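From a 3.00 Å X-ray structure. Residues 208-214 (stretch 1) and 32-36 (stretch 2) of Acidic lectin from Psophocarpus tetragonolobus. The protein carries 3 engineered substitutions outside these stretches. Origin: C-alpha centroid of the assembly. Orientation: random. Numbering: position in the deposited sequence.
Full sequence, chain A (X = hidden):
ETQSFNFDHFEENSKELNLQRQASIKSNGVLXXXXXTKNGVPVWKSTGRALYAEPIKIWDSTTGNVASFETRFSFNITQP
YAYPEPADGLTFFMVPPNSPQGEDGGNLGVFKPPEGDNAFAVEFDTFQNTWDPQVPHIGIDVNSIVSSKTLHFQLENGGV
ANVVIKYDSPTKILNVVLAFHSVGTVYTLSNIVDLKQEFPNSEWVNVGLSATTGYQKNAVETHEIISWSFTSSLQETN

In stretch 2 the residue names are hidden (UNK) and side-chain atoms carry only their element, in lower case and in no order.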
ATOM      1  N   GLY A 208      -5.160 -17.842  -9.113  1.00 55.36           N
ATOM      2  CA  GLY A 208      -5.260 -18.774  -8.000  1.00 55.36           C
ATOM      3  C   GLY A 208      -4.490 -18.462  -6.729  1.00 55.36           C
ATOM      4  O   GLY A 208      -3.715 -17.511  -6.652  1.00 55.36           O
ATOM      5  N   LEU A 209      -4.736 -19.299  -5.728  1.00 33.91           N
ATOM      6  CA  LEU A 209      -4.121 -19.231  -4.410  1.00 33.91           C
ATOM      7  C   LEU A 209      -3.482 -20.592  -4.122  1.00 33.91           C
ATOM      8  O   LEU A 209      -4.094 -21.628  -4.352  1.00 33.91           O
ATOM      9  CB  LEU A 209      -5.181 -18.936  -3.363  1.00 20.80           C
ATOM     10  CG  LEU A 209      -5.734 -17.517  -3.417  1.00 20.80           C
ATOM     11  CD1 LEU A 209      -6.948 -17.384  -2.530  1.00 20.80           C
ATOM     12  CD2 LEU A 209      -4.649 -16.543  -2.955  1.00 20.80           C
ATOM     13  N   SER A 210      -2.253 -20.590  -3.618  1.00 45.92           N
ATOM     14  CA  SER A 210      -1.550 -21.839  -3.330  1.00 45.92           C
ATOM     15  C   SER A 210      -0.782 -21.775  -2.008  1.00 45.92           C
ATOM     16  O   SER A 210      -0.407 -20.700  -1.558  1.00 45.92           O
ATOM     17  CB  SER A 210      -0.586 -22.155  -4.480  1.00 23.80           C
ATOM     18  OG  SER A 210       0.134 -23.348  -4.234  1.00 23.80           O
ATOM     19  N   ALA A 211      -0.563 -22.933  -1.389  1.00 30.73           N
ATOM     20  CA  ALA A 211       0.176 -23.023  -0.122  1.00 30.73           C
ATOM     21  C   ALA A 211       0.756 -24.430   0.096  1.00 30.73           C
ATOM     22  O   ALA A 211       0.242 -25.419  -0.424  1.00 30.73           O
ATOM     23  CB  ALA A 211      -0.719 -22.627   1.063  1.00  2.00           C
ATOM     24  N   THR A 212       1.832 -24.505   0.874  1.00 16.87           N
ATOM     25  CA  THR A 212       2.506 -25.772   1.142  1.00 16.87           C
ATOM     26  C   THR A 212       3.118 -25.879   2.534  1.00 16.87           C
ATOM     27  O   THR A 212       3.574 -24.896   3.099  1.00 16.87           O
ATOM     28  CB  THR A 212       3.648 -25.990   0.154  1.00 23.18           C
ATOM     29  OG1 THR A 212       4.578 -24.900   0.244  1.00 23.18           O
ATOM     30  CG2 THR A 212       3.116 -26.073  -1.247  1.00 23.18           C
ATOM     31  N   THR A 213       3.136 -27.085   3.085  1.00 20.53           N
ATOM     32  CA  THR A 213       3.751 -27.295   4.387  1.00 20.53           C
ATOM     33  C   THR A 213       5.107 -27.951   4.145  1.00 20.53           C
ATOM     34  O   THR A 213       5.347 -28.495   3.057  1.00 20.53           O
ATOM     35  CB  THR A 213       2.893 -28.169   5.328  1.00 27.22           C
ATOM     36  OG1 THR A 213       2.648 -29.450   4.733  1.00 27.22           O
ATOM     37  CG2 THR A 213       1.586 -27.469   5.626  1.00 27.22           C
ATOM     38  N   GLY A 214       5.973 -27.893   5.164  1.00 19.86           N
ATOM     39  CA  GLY A 214       7.335 -28.401   5.083  1.00 19.86           C
ATOM     40  C   GLY A 214       7.713 -29.822   4.703  1.00 19.86           C
ATOM     41  O   GLY A 214       6.907 -30.745   4.653  1.00 19.86           O
ATOM     42  N   UNK A  32      -9.516 -24.157   3.194  1.00 32.69           N
ATOM     43  CA  UNK A  32      -8.296 -24.685   3.793  1.00 32.69           C
ATOM     44  C   UNK A  32      -7.362 -25.222   2.720  1.00 32.69           C
ATOM     45  O   UNK A  32      -7.609 -26.274   2.140  1.00 32.69           O
ATOM     46  o   UNK A  32      -8.129 -28.532   5.929  1.00 34.30           O
ATOM     47  c   UNK A  32      -8.641 -25.793   4.783  1.00 34.30           C
ATOM     48  c   UNK A  32      -7.801 -27.468   6.496  1.00 34.30           C
ATOM     49  o   UNK A  32      -7.731 -27.343   7.740  1.00 34.30           O
ATOM     50  c   UNK A  32      -7.466 -26.270   5.622  1.00 34.30           C
ATOM     51  N   UNK A  33      -6.273 -24.507   2.476  1.00 32.63           N
ATOM     52  CA  UNK A  33      -5.322 -24.893   1.437  1.00 32.63           C
ATOM     53  C   UNK A  33      -4.429 -26.105   1.727  1.00 32.63           C
ATOM     54  O   UNK A  33      -4.125 -26.887   0.816  1.00 32.63           O
ATOM     55  c   UNK A  33      -5.580 -22.992  -1.047  1.00 44.79           C
ATOM     56  c   UNK A  33      -5.153 -22.527   0.341  1.00 44.79           C
ATOM     57  c   UNK A  33      -4.231 -21.324   0.246  1.00 44.79           C
ATOM     58  c   UNK A  33      -4.450 -23.680   1.070  1.00 44.79           C
ATOM     59  N   UNK A  34      -4.008 -26.255   2.981  1.00 35.98           N
ATOM     60  CA  UNK A  34      -3.134 -27.356   3.376  1.00 35.98           C
ATOM     61  C   UNK A  34      -3.685 -28.091   4.589  1.00 35.98           C
ATOM     62  O   UNK A  34      -4.561 -27.569   5.290  1.00 35.98           O
ATOM     63  c   UNK A  34      -1.711 -26.844   3.720  1.00 40.16           C
ATOM     64  o   UNK A  34      -1.749 -25.989   4.876  1.00 40.16           O
ATOM     65  c   UNK A  34      -1.150 -26.068   2.553  1.00 40.16           C
ATOM     66  N   UNK A  35      -3.159 -29.287   4.852  1.00 29.65           N
ATOM     67  CA  UNK A  35      -3.618 -30.069   6.000  1.00 29.65           C
ATOM     68  C   UNK A  35      -2.525 -30.326   7.022  1.00 29.65           C
ATOM     69  O   UNK A  35      -1.368 -30.542   6.664  1.00 29.65           O
ATOM     70  c   UNK A  35      -5.444 -31.257   4.691  1.00 45.16           C
ATOM     71  c   UNK A  35      -4.208 -31.406   5.547  1.00 45.16           C
ATOM     72  c   UNK A  35      -6.202 -32.559   4.534  1.00 45.16           C
ATOM     73  c   UNK A  35      -7.361 -32.363   3.571  1.00 45.16           C
ATOM     74  n   UNK A  35      -8.151 -31.145   3.932  1.00 45.16           N
ATOM     75  N   UNK A  36      -2.904 -30.319   8.297  1.00 25.98           N
ATOM     76  CA  UNK A  36      -1.955 -30.538   9.376  1.00 25.98           C
ATOM     77  C   UNK A  36      -1.970 -31.983   9.873  1.00 25.98           C
ATOM     78  O   UNK A  36      -1.042 -32.424  10.549  1.00 25.98           O
ATOM     79  c   UNK A  36      -2.263 -29.582  10.515  1.00  8.18           C
ATOM     80  c   UNK A  36      -1.082 -28.847  11.159  1.00  8.18           C
ATOM     81  c   UNK A  36      -1.643 -27.845  12.181  1.00  8.18           C
ATOM     82  c   UNK A  36      -0.209 -28.133  10.086  1.00  8.18           C
TER

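Position 32 carries five side-chain atoms, three carbons and two oxygens, with both oxygens on the third carbon. None of them reaches stretch 1. A three-carbon chain whose last carbon carries two oxygens ends in a carboxylate, so the residue is Glu32. Its side chain is extended through chi1 and chi2, both t.

Position 33 has four carbons and no heteroatom, forked at the second. The CA-to-CB bond points toward stretch 1, and one of the terminal carbons lies 3.8 Å from CB of Ala211. A fork at the second carbon, rather than at the first, excludes isoleucine and identifies Leu33, in the common m, t rotamer. Its CD1 is the atom that meets Ala211 CB, and it also lies 4.4 Å from CB of Leu209, while CD2 approaches the backbone O of Leu209 at 3.9 Å.

Position 34 is smaller: one carbon bearing an oxygen and a second carbon. The CA-to-CB bond points toward stretch 1; the terminal carbon lies 3.3 Å from the backbone O of Ala211 and 3.8 Å from Ala211 CB, and the oxygen 3.7 Å from CG2 of Thr213. The branch at the first carbon, with one arm a hydroxyl and the other a methyl, makes it Thr34, with chi1 in p. The approach of OG1 to Thr213 is an oxygen-to-methyl packing contact; the hydroxyl finds its hydrogen bonding elsewhere in the structure.

Position 35 shows four carbons in a row ending in nitrogen. The CA-to-CB bond points away from stretch 1, and the backbone O comes nearest to it, 4.4 Å from Thr213 CG2. The chain is that of Lys35. Its NZ turns back within its own stretch to form a salt bridge with OE1 of Glu32 at 3.3 Å, weak as a hydrogen bond.

Position 36 again has four carbons forked at the second. The CA-to-CB bond runs sideways, and although the end of the side chain comes nearer, it makes no contact with stretch 1. This is Leu36; its CD1 stays 4.9 Å from CG2 of Thr213.

The contact therefore depends on packing, without a hydrogen bond between the stretches. The CA-to-CB bonds of Leu209, Ala211 and Thr213 point toward stretch 2, and those of Ser210 and Thr212, between them, point away; stretch 1 thus offers one face, and Leu33 and Thr34 lie against it. Ala211 is central: its small methyl meets both neighbours, CD1 of Leu33 and CG2 of Thr34, each at 3.8 Å. The two segments run in nearly the same direction, 20° apart, and bury 291 Å² in all.

Stretch 2, residues 32-36: ELTKL
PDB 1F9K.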